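Local coordinates for synaptic vesicle membrane protein VAT-1 homolog-like (Homo sapiens, PDB 4A27) that probably acts as an oxidoreductase of the quinone oxidoreductase branch of the zinc-containing alcohol dehydrogenase family, although its substrate is not established, at residues V8-L18 against R50-P61. Residues are numbered along the deposited sequence; the frame is centred on the assembly and turned at random.
Sequences VLAGFGGLNKL and RQGNIDNPPKTP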
loop_
_atom_site.group_PDB
_atom_site.type_symbol
_atom_site.label_atom_id
_atom_site.label_comp_id
_atom_site.label_asym_id
_atom_site.label_seq_id
_atom_site.Cartn_x
_atom_site.Cartn_y
_atom_site.Cartn_z
ATOM N N VAL A 8 -14.391 -23.832 28.138
ATOM C CA VAL A 8 -15.458 -22.858 28.158
ATOM C C VAL A 8 -14.975 -21.595 28.882
ATOM O O VAL A 8 -14.273 -21.678 29.903
ATOM C CB VAL A 8 -16.719 -23.403 28.871
ATOM C CG1 VAL A 8 -17.914 -22.470 28.554
ATOM C CG2 VAL A 8 -17.010 -24.800 28.433
ATOM N N LEU A 9 -15.334 -20.446 28.322
ATOM C CA LEU A 9 -15.183 -19.167 28.996
ATOM C C LEU A 9 -16.512 -18.887 29.709
ATOM O O LEU A 9 -17.517 -18.629 29.051
ATOM C CB LEU A 9 -14.871 -18.064 27.988
ATOM C CG LEU A 9 -14.656 -16.660 28.519
ATOM C CD1 LEU A 9 -13.478 -16.608 29.468
ATOM C CD2 LEU A 9 -14.497 -15.716 27.350
ATOM N N ALA A 10 -16.509 -18.976 31.042
ATOM C CA ALA A 10 -17.747 -18.865 31.841
ATOM C C ALA A 10 -18.344 -17.467 31.749
ATOM O O ALA A 10 -19.528 -17.311 31.478
ATOM C CB ALA A 10 -17.468 -19.220 33.280
ATOM N N GLY A 11 -17.500 -16.463 31.964
ATOM C CA GLY A 11 -17.808 -15.076 31.610
ATOM C C GLY A 11 -16.510 -14.313 31.360
ATOM O O GLY A 11 -15.420 -14.863 31.520
ATOM N N PHE A 12 -16.609 -13.055 30.952
ATOM C CA PHE A 12 -15.411 -12.231 30.753
ATOM C C PHE A 12 -14.785 -11.869 32.094
ATOM O O PHE A 12 -15.484 -11.722 33.092
ATOM C CB PHE A 12 -15.739 -10.956 29.984
ATOM C CG PHE A 12 -16.352 -11.204 28.641
ATOM C CD1 PHE A 12 -15.665 -11.941 27.684
ATOM C CD2 PHE A 12 -17.608 -10.689 28.323
ATOM C CE1 PHE A 12 -16.213 -12.167 26.432
ATOM C CE2 PHE A 12 -18.168 -10.916 27.074
ATOM C CZ PHE A 12 -17.464 -11.654 26.121
ATOM N N GLY A 13 -13.463 -11.717 32.099
ATOM C CA GLY A 13 -12.694 -11.514 33.324
ATOM C C GLY A 13 -11.270 -12.028 33.143
ATOM O O GLY A 13 -10.766 -12.096 32.023
ATOM N N GLY A 14 -10.621 -12.401 34.243
ATOM C CA GLY A 14 -9.248 -12.907 34.203
ATOM C C GLY A 14 -9.175 -14.406 33.956
ATOM O O GLY A 14 -10.182 -15.054 33.609
ATOM N N LEU A 15 -7.980 -14.956 34.163
ATOM C CA LEU A 15 -7.690 -16.364 33.843
ATOM C C LEU A 15 -8.704 -17.339 34.430
ATOM O O LEU A 15 -9.054 -18.337 33.783
ATOM C CB LEU A 15 -6.274 -16.741 34.307
ATOM C CG LEU A 15 -5.106 -16.126 33.507
ATOM C CD1 LEU A 15 -3.743 -16.364 34.205
ATOM C CD2 LEU A 15 -5.055 -16.655 32.045
ATOM N N ASN A 16 -9.192 -17.019 35.633
ATOM C CA ASN A 16 -10.045 -17.914 36.418
ATOM C C ASN A 16 -11.450 -18.142 35.873
ATOM O O ASN A 16 -12.219 -18.925 36.434
ATOM C CB ASN A 16 -10.154 -17.393 37.863
ATOM N N LYS A 17 -11.786 -17.456 34.792
ATOM C CA LYS A 17 -13.056 -17.669 34.105
ATOM C C LYS A 17 -13.006 -18.824 33.087
ATOM O O LYS A 17 -14.049 -19.181 32.524
ATOM C CB LYS A 17 -13.475 -16.384 33.391
ATOM C CG LYS A 17 -13.641 -15.182 34.295
ATOM C CD LYS A 17 -14.962 -15.244 35.039
ATOM C CE LYS A 17 -15.204 -13.999 35.865
ATOM N NZ LYS A 17 -16.557 -13.985 36.454
ATOM N N LEU A 18 -11.811 -19.372 32.834
ATOM C CA LEU A 18 -11.632 -20.517 31.923
ATOM C C LEU A 18 -11.682 -21.871 32.662
ATOM O O LEU A 18 -11.004 -22.094 33.669
ATOM C CB LEU A 18 -10.301 -20.423 31.144
ATOM C CG LEU A 18 -10.129 -19.382 30.035
ATOM C CD1 LEU A 18 -8.671 -19.203 29.681
ATOM C CD2 LEU A 18 -10.972 -19.693 28.762
ATOM N N ARG A 50 -10.946 -13.279 26.169
ATOM C CA ARG A 50 -11.054 -13.640 27.592
ATOM C C ARG A 50 -11.414 -12.457 28.508
ATOM O O ARG A 50 -12.185 -12.617 29.454
ATOM C CB ARG A 50 -9.755 -14.279 28.071
ATOM C CG ARG A 50 -9.912 -15.113 29.325
ATOM C CD ARG A 50 -9.245 -14.504 30.540
ATOM N NE ARG A 50 -7.798 -14.449 30.370
ATOM C CZ ARG A 50 -7.044 -13.353 30.460
ATOM N NH1 ARG A 50 -7.568 -12.171 30.768
ATOM N NH2 ARG A 50 -5.738 -13.454 30.264
ATOM N N GLN A 51 -10.882 -11.275 28.217
ATOM C CA GLN A 51 -11.252 -10.066 28.980
ATOM C C GLN A 51 -12.514 -9.389 28.459
ATOM O O GLN A 51 -13.037 -8.503 29.114
ATOM C CB GLN A 51 -10.111 -9.054 28.985
ATOM C CG GLN A 51 -8.861 -9.542 29.695
ATOM C CD GLN A 51 -7.731 -8.533 29.587
ATOM O OE1 GLN A 51 -7.392 -8.079 28.487
ATOM N NE2 GLN A 51 -7.148 -8.171 30.729
ATOM N N GLY A 52 -13.002 -9.790 27.284
ATOM C CA GLY A 52 -14.155 -9.120 26.659
ATOM C C GLY A 52 -13.793 -7.870 25.865
ATOM O O GLY A 52 -14.675 -7.078 25.529
ATOM N N ASN A 53 -12.504 -7.698 25.552
ATOM C CA ASN A 53 -12.032 -6.622 24.660
ATOM C C ASN A 53 -12.229 -6.971 23.187
ATOM O O ASN A 53 -11.271 -7.224 22.462
ATOM C CB ASN A 53 -10.540 -6.318 24.888
ATOM C CG ASN A 53 -10.261 -5.630 26.213
ATOM O OD1 ASN A 53 -10.203 -6.264 27.263
ATOM N ND2 ASN A 53 -10.049 -4.319 26.155
ATOM N N ILE A 54 -13.472 -7.002 22.738
ATOM C CA ILE A 54 -13.747 -7.282 21.333
ATOM C C ILE A 54 -15.089 -6.630 21.054
ATOM O O ILE A 54 -16.067 -7.035 21.650
ATOM C CB ILE A 54 -13.788 -8.819 21.044
ATOM N N ASP A 55 -15.118 -5.617 20.187
ATOM C CA ASP A 55 -16.314 -4.783 19.955
ATOM C C ASP A 55 -16.997 -5.080 18.599
ATOM O O ASP A 55 -16.518 -4.589 17.581
ATOM C CB ASP A 55 -15.914 -3.302 20.000
ATOM N N ASN A 56 -18.121 -5.814 18.549
ATOM C CA ASN A 56 -18.953 -6.206 19.704
ATOM C C ASN A 56 -18.806 -7.675 20.146
ATOM O O ASN A 56 -18.783 -8.575 19.309
ATOM C CB ASN A 56 -20.427 -5.920 19.401
ATOM N N PRO A 57 -18.744 -7.915 21.474
ATOM C CA PRO A 57 -18.413 -9.221 22.066
ATOM C C PRO A 57 -19.493 -10.302 21.901
ATOM O O PRO A 57 -20.672 -9.987 22.004
ATOM C CB PRO A 57 -18.230 -8.885 23.552
ATOM C CG PRO A 57 -19.035 -7.651 23.778
ATOM C CD PRO A 57 -18.991 -6.883 22.505
ATOM N N PRO A 58 -19.098 -11.576 21.671
ATOM C CA PRO A 58 -20.121 -12.629 21.607
ATOM C C PRO A 58 -20.605 -12.985 22.998
ATOM O O PRO A 58 -19.979 -12.606 23.985
ATOM C CB PRO A 58 -19.376 -13.814 20.989
ATOM C CG PRO A 58 -17.981 -13.626 21.420
ATOM C CD PRO A 58 -17.738 -12.135 21.544
ATOM N N LYS A 59 -21.719 -13.702 23.073
ATOM C CA LYS A 59 -22.318 -14.019 24.350
ATOM C C LYS A 59 -21.473 -15.089 25.050
ATOM O O LYS A 59 -20.889 -15.955 24.395
ATOM C CB LYS A 59 -23.769 -14.476 24.157
ATOM N N THR A 60 -21.367 -14.986 26.371
ATOM C CA THR A 60 -20.807 -16.051 27.182
ATOM C C THR A 60 -21.979 -16.826 27.742
ATOM O O THR A 60 -23.055 -16.255 27.889
ATOM C CB THR A 60 -19.884 -15.516 28.349
ATOM O OG1 THR A 60 -20.606 -14.593 29.183
ATOM C CG2 THR A 60 -18.608 -14.857 27.790
ATOM N N PRO A 61 -21.784 -18.116 28.080
ATOM C CA PRO A 61 -20.550 -18.918 27.938
ATOM C C PRO A 61 -20.217 -19.183 26.479
ATOM O O PRO A 61 -21.102 -19.123 25.622
ATOM C CB PRO A 61 -20.882 -20.230 28.654
ATOM C CG PRO A 61 -22.391 -20.281 28.697
ATOM C CD PRO A 61 -22.810 -18.840 28.849
#
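The Phe12 ring is clamped between Thr60 and Gly52: CG2 of Thr60 lies over one face, 3.9 Å from the centroid, and CA of Gly52 over the opposite face at 3.7 Å, both as CH-pi contacts. Arg50 O lies at the ring's edge, in plane, and Pro58 O approaches CZ near that plane. With OG1 of Thr60 set between the backbone N and the carbonyl carbon (chi1 56°), CG2 stands anti to that carbon and is directed over the ring. Gly52 closes helix 44-51 in a Schellman motif; its positive phi and the nearby ring both call for glycine. Replacing Phe12 by an alanine is likely to open a gap between the two CH-pi partners. Beside this clamp, Gly13 N donates to Arg50 O at 3.1 Å (157°), in the carbonyl plane. The Arg50 chain, bent at chi2 and chi3, brings NH1 back to Gly13 O in a weak 3.4 Å bond, while Leu15 N sits over one guanidinium face. This structural packing joins the hairpin turn after strand 4-9 to the helix end and proline-rich loop of the GroES-like domain. Arg50 NE, buried without a partner, suggests that the arginine contributes more by packing than by strong polar bonding.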